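Local coordinates for protein ORF10 (Moritella marina, PDB 6RIW) that forms the ketosynthase-chain length factor didomain of a polyunsaturated fatty acid synthase and probably carries out the condensation step that lengthens the acyl chain, at residues D152-H157 with L941-Q946; P135-V140 with K507-N512; Q29-S34 with A392-K397; G388-T393 with Q411-T416. All coordinates share one frame; numbering follows the deposited sequence.

Overall arrangement
Contacts 1 and 2 lie together at one flank of the didomain, their centres about 18 Å apart, and meet where L155 and H157 rest against helix 129-148. Both tie the ketosynthase half to later chain: contact 2 to residues 507-512 of the second ketosynthase-like half, contact 1 to 941-946. Contacts 3 and 4 sit within the first half, their centres about 12 Å apart, sharing A392 and T393, and contact 4 is on the opposite side of the chain's centre from contact 2. Contact 2 is buried and largely apolar; the other three, made mostly by loops and partly open to solvent, have water bridges, a weak one in contact 3, and direct hydrogen bonds cross contacts 1 and 4.

Contact 1: D152-H157 with L941-Q946; sequences DFQLTH and LNKVNQ
The backbone O of Q946 takes one hydrogen bond, from H157 N at 2.9 Å with an N-H...O angle of 160°, and a weaker C-H...O contact from T156 CA, 3.2 Å from Q946 O. Further along, the side chain of Q154 does the bonding. Chi1 of -71° sets CG beside the backbone N, and the chain is extended beyond it. Q154 OE1 takes the N-H of V944, 2.9 Å from V944 N, the donor tilted out of the amide's carbonyl plane. Water 2 links the other end of this amide, Q154 NE2, to V944 O, which gives V944 a partner for both backbone polar groups. The valine methyls pack alongside: V944 CG2 sits 3.7 Å from Q154 CB, while V944 CG1 lies beside T156 CG2. At the far end L941 CD1 rests 3.6 Å from F153 N, and water 1 joins D152 OD2 to L941 N. Helix 597-608 helps to hold both loops, Q608 bonding to D152, Q154 and N942. The two loops run roughly the same way, but one backbone-to-backbone bond crosses between them; the Q154 amide and two waters supply the other polar links, so no regular strand ladder forms.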
# COMPACT_ATOMS: atom_id res chain seq x y z
N ASP A 152 27.68 23.23 22.29
CA ASP A 152 28.15 23.23 20.91
C ASP A 152 28.12 21.85 20.27
O ASP A 152 28.63 21.67 19.16
CB ASP A 152 29.57 23.82 20.85
CG ASP A 152 29.62 25.27 21.33
OD1 ASP A 152 28.67 26.05 21.04
OD2 ASP A 152 30.61 25.63 22.00
N PHE A 153 27.55 20.85 20.95
CA PHE A 153 27.35 19.57 20.29
C PHE A 153 26.48 19.74 19.05
O PHE A 153 25.52 20.52 19.05
CB PHE A 153 26.68 18.57 21.24
CG PHE A 153 26.38 17.25 20.57
CD1 PHE A 153 27.34 16.25 20.54
CD2 PHE A 153 25.17 17.04 19.93
CE1 PHE A 153 27.09 15.05 19.90
CE2 PHE A 153 24.93 15.83 19.28
CZ PHE A 153 25.88 14.85 19.28
N GLN A 154 26.82 19.02 17.98
CA GLN A 154 26.05 19.04 16.74
C GLN A 154 25.88 17.62 16.23
O GLN A 154 26.86 16.91 16.03
CB GLN A 154 26.73 19.86 15.65
CG GLN A 154 26.75 21.35 15.83
CD GLN A 154 27.47 21.98 14.67
OE1 GLN A 154 28.65 21.70 14.44
NE2 GLN A 154 26.77 22.79 13.91
N LEU A 155 24.63 17.22 16.01
CA LEU A 155 24.38 15.95 15.35
C LEU A 155 24.55 16.09 13.84
O LEU A 155 24.21 17.13 13.26
CB LEU A 155 22.96 15.47 15.68
CG LEU A 155 22.55 14.08 15.20
CD1 LEU A 155 23.36 13.02 15.90
CD2 LEU A 155 21.06 13.92 15.52
N THR A 156 25.07 15.05 13.21
CA THR A 156 25.19 15.07 11.75
C THR A 156 23.88 14.60 11.11
O THR A 156 23.12 13.83 11.69
CB THR A 156 26.35 14.20 11.28
OG1 THR A 156 26.13 12.84 11.65
CG2 THR A 156 27.68 14.69 11.89
N HIS A 157 23.62 15.10 9.89
CA HIS A 157 22.46 14.64 9.14
C HIS A 157 22.57 13.14 8.80
O HIS A 157 23.66 12.59 8.63
CB HIS A 157 22.30 15.49 7.86
CG HIS A 157 20.90 15.55 7.33
ND1 HIS A 157 19.94 16.39 7.85
CD2 HIS A 157 20.31 14.90 6.31
CE1 HIS A 157 18.82 16.25 7.18
NE2 HIS A 157 19.01 15.35 6.24
N LEU A 941 34.81 22.32 20.71
CA LEU A 941 34.39 21.35 19.70
C LEU A 941 34.57 21.93 18.31
O LEU A 941 34.32 23.12 18.10
CB LEU A 941 32.92 20.96 19.89
CG LEU A 941 32.48 20.49 21.28
CD1 LEU A 941 31.05 19.93 21.29
CD2 LEU A 941 33.48 19.45 21.80
N ASN A 942 34.98 21.09 17.36
CA ASN A 942 34.90 21.48 15.95
C ASN A 942 33.45 21.45 15.48
O ASN A 942 32.65 20.65 15.96
CB ASN A 942 35.70 20.54 15.05
CG ASN A 942 37.04 20.17 15.61
OD1 ASN A 942 37.81 21.03 16.04
ND2 ASN A 942 37.34 18.87 15.59
N LYS A 943 33.12 22.32 14.54
CA LYS A 943 31.82 22.19 13.87
C LYS A 943 31.81 20.94 12.99
O LYS A 943 32.83 20.58 12.38
CB LYS A 943 31.53 23.44 13.03
CG LYS A 943 31.34 24.71 13.87
CD LYS A 943 30.24 25.59 13.30
CE LYS A 943 30.76 26.99 13.00
NZ LYS A 943 31.45 27.56 14.19
N VAL A 944 30.66 20.25 12.95
CA VAL A 944 30.54 19.12 12.04
C VAL A 944 30.42 19.61 10.61
O VAL A 944 30.03 20.76 10.33
CB VAL A 944 29.34 18.21 12.38
CG1 VAL A 944 29.52 17.62 13.75
CG2 VAL A 944 28.05 19.02 12.30
N ASN A 945 30.74 18.72 9.69
CA ASN A 945 30.69 19.06 8.28
C ASN A 945 29.25 19.19 7.78
O ASN A 945 28.94 20.09 6.99
CB ASN A 945 31.43 18.00 7.48
CG ASN A 945 31.64 18.42 6.05
OD1 ASN A 945 32.15 19.51 5.77
ND2 ASN A 945 31.20 17.56 5.12
N GLN A 946 28.36 18.30 8.22
CA GLN A 946 26.97 18.30 7.75
C GLN A 946 26.03 18.19 8.94
O GLN A 946 25.67 17.08 9.35
CB GLN A 946 26.73 17.16 6.76
CG GLN A 946 25.34 17.22 6.12
CD GLN A 946 25.01 18.59 5.57
OE1 GLN A 946 24.35 19.41 6.23
NE2 GLN A 946 25.47 18.86 4.36
O HOH W 1 33.11 24.73 21.08
O HOH W 2 28.37 22.72 11.30

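Contact 2: P135-V140 with K507-N512; sequences PLYHQV and KGMESN
The phenol ring of Y137 meets M509 at its edge: the thioether methyl M509 CE lies close to the ring plane, 3.9 Å from Y137 CD1, and the sulfur is at the edge too, M509 SD standing 4.0 Å from that same Y137 CD1. The two other flat groups, the amides of Q139 and N512, are turned 65° against each other, and Q139 CG is 3.9 Å from N512 OD1. N143 serves both amides, bonding to Q139 OE1 and N512 ND2. The edge-on approach of M509 is a Met-aromatic contact; the bend at its last torsion (chi3 -104°) sets CE against the rim of the ring, whose hydroxyl is bonded to E700. This joins helix 129-148 of the ketosynthase half to the short 3-10 segment 509-511 of the second ketosynthase-like half, just ahead of helix 513-519. N512 occupies the N-cap position of that helix, its OD1 accepting from V515 N. Between M509 and N512 sits V140, with CG2 3.8 Å from M509 CG and 4.0 Å from N512 ND2; the valine crosses the methionine at about a right angle but slides past the asparagine in the opposite direction. Within 507-512 the turn is closed by G508 O, which accepts from S511 N and, at 2.9 Å, from S511 OG.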
# COMPACT_ATOMS: atom_id res chain seq x y z
N PRO A 135 14.53 15.04 9.76
CA PRO A 135 14.96 16.21 10.54
C PRO A 135 14.07 16.50 11.74
O PRO A 135 14.55 17.12 12.68
CB PRO A 135 14.92 17.35 9.52
CG PRO A 135 15.07 16.70 8.21
CD PRO A 135 14.29 15.40 8.35
N LEU A 136 12.80 16.09 11.72
CA LEU A 136 11.96 16.23 12.91
C LEU A 136 12.61 15.55 14.11
O LEU A 136 12.85 16.17 15.15
CB LEU A 136 10.58 15.62 12.68
CG LEU A 136 9.68 16.25 11.61
CD1 LEU A 136 8.52 15.29 11.25
CD2 LEU A 136 9.16 17.57 12.15
N TYR A 137 12.88 14.24 13.99
CA TYR A 137 13.40 13.50 15.13
C TYR A 137 14.81 13.94 15.47
O TYR A 137 15.19 13.99 16.65
CB TYR A 137 13.40 12.00 14.86
CG TYR A 137 12.29 11.55 13.95
CD1 TYR A 137 10.96 11.84 14.28
CD2 TYR A 137 12.56 10.83 12.77
CE1 TYR A 137 9.92 11.47 13.44
CE2 TYR A 137 11.54 10.43 11.93
CZ TYR A 137 10.22 10.74 12.28
OH TYR A 137 9.19 10.36 11.45
N HIS A 138 15.62 14.22 14.45
CA HIS A 138 17.05 14.42 14.70
C HIS A 138 17.35 15.82 15.21
O HIS A 138 18.30 16.00 15.98
CB HIS A 138 17.84 14.06 13.43
CG HIS A 138 17.76 12.60 13.10
ND1 HIS A 138 17.90 12.10 11.82
CD2 HIS A 138 17.52 11.53 13.90
CE1 HIS A 138 17.77 10.78 11.85
NE2 HIS A 138 17.53 10.41 13.10
N GLN A 139 16.51 16.81 14.89
CA GLN A 139 16.66 18.09 15.57
C GLN A 139 16.41 17.94 17.06
O GLN A 139 17.11 18.53 17.89
CB GLN A 139 15.71 19.15 14.99
CG GLN A 139 15.90 20.56 15.63
CD GLN A 139 17.21 21.22 15.22
OE1 GLN A 139 17.85 21.95 16.00
NE2 GLN A 139 17.64 20.97 13.99
N VAL A 140 15.38 17.16 17.43
CA VAL A 140 15.09 16.97 18.84
C VAL A 140 16.22 16.21 19.52
O VAL A 140 16.66 16.59 20.61
CB VAL A 140 13.73 16.27 19.04
CG1 VAL A 140 13.44 16.07 20.54
CG2 VAL A 140 12.61 17.09 18.40
N LYS A 507 5.32 12.61 20.68
CA LYS A 507 6.54 12.28 21.42
C LYS A 507 7.21 13.53 21.97
O LYS A 507 8.45 13.60 22.08
CB LYS A 507 7.52 11.46 20.54
CG LYS A 507 7.02 10.08 20.22
CD LYS A 507 8.05 9.25 19.41
CE LYS A 507 7.59 7.79 19.37
NZ LYS A 507 8.61 6.81 18.85
N GLY A 508 6.39 14.54 22.31
CA GLY A 508 6.88 15.76 22.90
C GLY A 508 7.53 16.72 21.94
O GLY A 508 8.02 17.77 22.37
N MET A 509 7.55 16.41 20.63
CA MET A 509 8.23 17.26 19.67
C MET A 509 7.61 18.65 19.52
O MET A 509 8.29 19.56 19.03
CB MET A 509 8.28 16.55 18.30
CG MET A 509 9.24 15.35 18.31
SD MET A 509 9.40 14.59 16.66
CE MET A 509 8.40 13.12 16.87
N GLU A 510 6.35 18.86 19.94
CA GLU A 510 5.79 20.21 19.90
C GLU A 510 6.48 21.16 20.88
O GLU A 510 6.28 22.38 20.78
CB GLU A 510 4.28 20.18 20.19
CG GLU A 510 3.94 20.11 21.67
CD GLU A 510 3.91 18.70 22.24
OE1 GLU A 510 4.41 17.74 21.59
OE2 GLU A 510 3.37 18.53 23.35
N SER A 511 7.27 20.63 21.82
CA SER A 511 8.00 21.46 22.76
C SER A 511 9.33 21.94 22.21
O SER A 511 10.01 22.75 22.86
CB SER A 511 8.25 20.69 24.06
OG SER A 511 9.36 19.82 23.94
N ASN A 512 9.73 21.46 21.04
CA ASN A 512 11.01 21.85 20.48
C ASN A 512 10.82 23.12 19.65
O ASN A 512 10.14 23.11 18.61
CB ASN A 512 11.60 20.72 19.65
CG ASN A 512 13.01 21.01 19.21
OD1 ASN A 512 13.22 21.76 18.27
ND2 ASN A 512 13.99 20.47 19.94

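Contact 3: Q29-S34 with A392-K397; sequences QQDCRS and ATINLK
I394 reaches into the loop at Q29 and D31 with both of its ends. Its CG2 lies 3.7 Å from Q29 CB, while CD1 is 3.8 Å from D31 CA and nearly as close to D31 CB. Chi1 of 70° puts CG1, the branch that carries CD1, between the backbone N and the carbonyl carbon, the crowded position. Next to it, A392 CB packs against the end of the Q29 side chain, 3.9 Å from Q29 CD. Beyond I394, R33 and N395 reach toward each other tip to tip, R33 NH2 standing 3.1 Å from N395 OD1, but the angle is too poor for a hydrogen bond. Water 3 accepts from N395 N at 3.1 Å and gives only a weak bond to Q29 OE1.

Within 29-34 the guanidinium is held by D31, which also touches I394. D31 takes it side-on, its OD1 2.7 Å from R33 NE, and its OD2 making a salt bridge with R33 NH2 whose refined length is so short as to be doubtful. D31 OD1 also accepts R33 N, closing an Asx turn; the two nitrogens come to that oxygen from opposite faces of the carboxylate plane.

Outside this, Q29 closes helix 19-27 with a Schellman motif, and S34 pairs with G63 at strand 62-64. N365 of helix 363-366 bonds to Q30 O and pairs with C32, while S364 OG takes I394 N, so that this one short helix ties down both loops, the second of which leaves strand 389-390.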
# COMPACT_ATOMS: atom_id res chain seq x y z
N GLN A 29 21.22 -18.44 -17.97
CA GLN A 29 21.31 -18.76 -16.55
C GLN A 29 22.06 -17.67 -15.78
O GLN A 29 22.81 -17.96 -14.84
CB GLN A 29 21.95 -20.13 -16.32
CG GLN A 29 21.26 -21.23 -17.07
CD GLN A 29 21.72 -22.61 -16.61
OE1 GLN A 29 21.95 -22.83 -15.42
NE2 GLN A 29 21.86 -23.53 -17.56
N GLN A 30 21.82 -16.42 -16.15
CA GLN A 30 22.48 -15.30 -15.50
C GLN A 30 21.98 -15.12 -14.07
O GLN A 30 20.78 -15.11 -13.81
CB GLN A 30 22.22 -14.02 -16.29
CG GLN A 30 23.26 -12.95 -16.10
CD GLN A 30 24.52 -13.27 -16.86
OE1 GLN A 30 24.46 -13.72 -18.01
NE2 GLN A 30 25.67 -13.06 -16.23
N ASP A 31 22.92 -14.95 -13.14
CA ASP A 31 22.62 -14.56 -11.77
C ASP A 31 22.70 -13.03 -11.70
O ASP A 31 23.75 -12.45 -11.96
CB ASP A 31 23.62 -15.20 -10.81
CG ASP A 31 23.22 -15.04 -9.34
OD1 ASP A 31 22.43 -14.13 -9.00
OD2 ASP A 31 23.72 -15.83 -8.52
N CYS A 32 21.57 -12.40 -11.36
CA CYS A 32 21.48 -10.94 -11.32
C CYS A 32 21.49 -10.37 -9.90
O CYS A 32 21.26 -9.16 -9.73
CB CYS A 32 20.22 -10.48 -12.05
SG CYS A 32 20.11 -11.12 -13.77
N ARG A 33 21.75 -11.20 -8.89
CA ARG A 33 21.81 -10.74 -7.51
C ARG A 33 23.19 -10.14 -7.22
O ARG A 33 24.18 -10.46 -7.89
CB ARG A 33 21.50 -11.91 -6.56
CG ARG A 33 20.19 -12.65 -6.92
CD ARG A 33 20.08 -14.03 -6.29
NE ARG A 33 21.22 -14.86 -6.66
CZ ARG A 33 21.69 -15.87 -5.92
NH1 ARG A 33 21.11 -16.18 -4.76
NH2 ARG A 33 22.74 -16.56 -6.33
N SER A 34 23.26 -9.25 -6.23
CA SER A 34 24.49 -8.53 -5.93
C SER A 34 24.45 -8.02 -4.49
O SER A 34 23.45 -8.14 -3.79
CB SER A 34 24.72 -7.37 -6.91
OG SER A 34 23.71 -6.38 -6.78
N ALA A 392 15.98 -22.34 -17.36
CA ALA A 392 16.37 -23.02 -16.14
C ALA A 392 16.03 -22.19 -14.89
O ALA A 392 15.96 -20.96 -14.92
CB ALA A 392 17.87 -23.30 -16.14
N THR A 393 15.85 -22.90 -13.78
CA THR A 393 16.02 -22.34 -12.45
C THR A 393 17.49 -22.53 -12.08
O THR A 393 18.00 -23.65 -12.14
CB THR A 393 15.11 -23.05 -11.44
OG1 THR A 393 13.73 -22.84 -11.78
CG2 THR A 393 15.38 -22.56 -10.02
N ILE A 394 18.17 -21.44 -11.74
CA ILE A 394 19.61 -21.50 -11.51
C ILE A 394 19.91 -21.91 -10.07
O ILE A 394 19.06 -21.83 -9.19
CB ILE A 394 20.29 -20.16 -11.87
CG1 ILE A 394 19.92 -19.07 -10.87
CG2 ILE A 394 19.93 -19.75 -13.29
CD1 ILE A 394 20.79 -17.84 -10.97
N ASN A 395 21.15 -22.36 -9.85
CA ASN A 395 21.70 -22.71 -8.53
C ASN A 395 21.00 -23.90 -7.89
O ASN A 395 21.08 -24.10 -6.67
CB ASN A 395 21.68 -21.53 -7.56
CG ASN A 395 22.51 -20.37 -8.06
OD1 ASN A 395 22.12 -19.20 -7.91
ND2 ASN A 395 23.65 -20.67 -8.67
N LEU A 396 20.30 -24.70 -8.69
CA LEU A 396 19.53 -25.82 -8.18
C LEU A 396 20.34 -27.09 -8.45
O LEU A 396 20.41 -27.56 -9.58
CB LEU A 396 18.16 -25.85 -8.87
CG LEU A 396 17.21 -27.00 -8.57
CD1 LEU A 396 16.75 -26.91 -7.14
CD2 LEU A 396 16.03 -26.93 -9.53
N LYS A 397 20.97 -27.62 -7.40
CA LYS A 397 21.85 -28.79 -7.51
C LYS A 397 21.29 -30.04 -6.86
O LYS A 397 21.46 -31.14 -7.39
CB LYS A 397 23.22 -28.48 -6.89
CG LYS A 397 23.79 -27.10 -7.20
CD LYS A 397 24.15 -26.98 -8.66
CE LYS A 397 25.14 -25.84 -8.90
NZ LYS A 397 25.42 -25.69 -10.37
O HOH W 3 23.22 -22.44 -12.20

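Contact 4: G388-T393 with Q411-T416; sequences GLIPAT and QMPTTT
A392 CB presses on the peptide that joins T414 to T415, 3.3 Å from T414 C and 3.4 Å from T415 N, and this is the tight spot of the contact. A hydrogen bond and a C-H...O contact flank it. T393 N donates to P413 O at 3.1 Å, almost straight at the hydrogen (170°), and on the other side T416 CA lies 3.3 Å from I390 O in the C-H...O contact. Water 5 is a second donor to P413 O beside T393 N, and it accepts from T393 OG1. Chi1 of -63° sets that OG1 beside the backbone N of T393, so that hydroxyl and N-H share P413 O, one through the water and one directly; OG1 also bonds to S361 N. Inward of these the packing is apolar and less close, with I390 CG2 4.2 Å from P413 CG; L358 of strand 358-360 touches both side chains.

Toward solvent the fit is looser. T414 and T415 are exposed and their side chains start away from 388-393, while the methyl T416 CG2 comes only to 4.3 Å from L389 CB. Water takes the place of a direct bond here: water 4 accepts from A392 N and is also hydrogen-bonded to T416 OG1.

The antiparallel two-stranded ladder of 389-390 with 417-418 adjoins the contact, I390 bonding to V417 and G388 to W419. P391 lies nearest T416 and A392 nearest T414, so T415 is skipped, and past I390 regular strand pairing gives way to one direct N-H...O bond and two bridging waters.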
# COMPACT_ATOMS: atom_id res chain seq x y z
N GLY A 388 7.93 -21.36 -26.80
CA GLY A 388 8.05 -22.80 -26.70
C GLY A 388 9.29 -23.32 -26.00
O GLY A 388 9.66 -24.48 -26.19
N LEU A 389 9.94 -22.49 -25.18
CA LEU A 389 11.14 -22.86 -24.44
C LEU A 389 10.96 -22.49 -22.97
O LEU A 389 10.35 -21.46 -22.66
CB LEU A 389 12.40 -22.15 -24.96
CG LEU A 389 12.89 -22.45 -26.38
CD1 LEU A 389 13.92 -21.41 -26.83
CD2 LEU A 389 13.47 -23.85 -26.44
N ILE A 390 11.51 -23.31 -22.09
CA ILE A 390 11.45 -23.04 -20.65
C ILE A 390 12.86 -22.85 -20.11
O ILE A 390 13.68 -23.78 -20.14
CB ILE A 390 10.70 -24.16 -19.90
CG1 ILE A 390 9.23 -24.18 -20.34
CG2 ILE A 390 10.84 -23.96 -18.40
CD1 ILE A 390 8.47 -25.41 -19.89
N PRO A 391 13.19 -21.66 -19.61
CA PRO A 391 14.52 -21.43 -19.03
C PRO A 391 14.72 -22.19 -17.72
O PRO A 391 13.77 -22.61 -17.05
CB PRO A 391 14.56 -19.91 -18.79
CG PRO A 391 13.42 -19.35 -19.60
CD PRO A 391 12.39 -20.43 -19.68
N ALA A 392 15.98 -22.34 -17.36
CA ALA A 392 16.37 -23.02 -16.14
C ALA A 392 16.03 -22.19 -14.89
O ALA A 392 15.96 -20.96 -14.92
CB ALA A 392 17.87 -23.30 -16.14
N THR A 393 15.85 -22.90 -13.78
CA THR A 393 16.02 -22.34 -12.45
C THR A 393 17.49 -22.53 -12.08
O THR A 393 18.00 -23.65 -12.14
CB THR A 393 15.11 -23.05 -11.44
OG1 THR A 393 13.73 -22.84 -11.78
CG2 THR A 393 15.38 -22.56 -10.02
N GLN A 411 10.93 -32.84 -12.35
CA GLN A 411 10.01 -31.82 -12.84
C GLN A 411 10.60 -30.41 -12.80
O GLN A 411 9.87 -29.45 -13.05
CB GLN A 411 8.71 -31.84 -12.04
CG GLN A 411 7.76 -32.96 -12.41
CD GLN A 411 8.21 -34.29 -11.82
OE1 GLN A 411 8.57 -34.39 -10.65
NE2 GLN A 411 8.19 -35.33 -12.65
N MET A 412 11.89 -30.26 -12.49
CA MET A 412 12.49 -28.94 -12.31
C MET A 412 13.64 -28.71 -13.28
O MET A 412 14.79 -29.06 -12.98
CB MET A 412 12.95 -28.75 -10.87
CG MET A 412 11.93 -29.19 -9.83
SD MET A 412 12.61 -29.11 -8.17
CE MET A 412 11.27 -29.77 -7.19
N PRO A 413 13.39 -28.09 -14.43
CA PRO A 413 14.47 -27.83 -15.40
C PRO A 413 15.59 -27.00 -14.80
O PRO A 413 15.35 -25.96 -14.17
CB PRO A 413 13.76 -27.08 -16.53
CG PRO A 413 12.32 -27.37 -16.36
CD PRO A 413 12.09 -27.59 -14.90
N THR A 414 16.82 -27.47 -14.99
CA THR A 414 18.04 -26.77 -14.60
C THR A 414 18.87 -26.38 -15.82
O THR A 414 20.00 -25.90 -15.68
CB THR A 414 18.85 -27.65 -13.65
OG1 THR A 414 19.25 -28.84 -14.35
CG2 THR A 414 18.00 -28.03 -12.44
N THR A 415 18.31 -26.56 -17.01
CA THR A 415 18.81 -26.01 -18.25
C THR A 415 17.61 -25.57 -19.07
O THR A 415 16.46 -25.88 -18.72
CB THR A 415 19.64 -27.04 -19.03
OG1 THR A 415 20.30 -26.40 -20.13
CG2 THR A 415 18.74 -28.14 -19.55
N THR A 416 17.85 -24.86 -20.16
CA THR A 416 16.77 -24.54 -21.09
C THR A 416 16.25 -25.83 -21.71
O THR A 416 17.03 -26.66 -22.19
CB THR A 416 17.25 -23.59 -22.18
OG1 THR A 416 17.79 -22.40 -21.60
CG2 THR A 416 16.08 -23.22 -23.11
O HOH W 4 18.12 -21.37 -18.96
O HOH W 5 13.14 -25.31 -12.50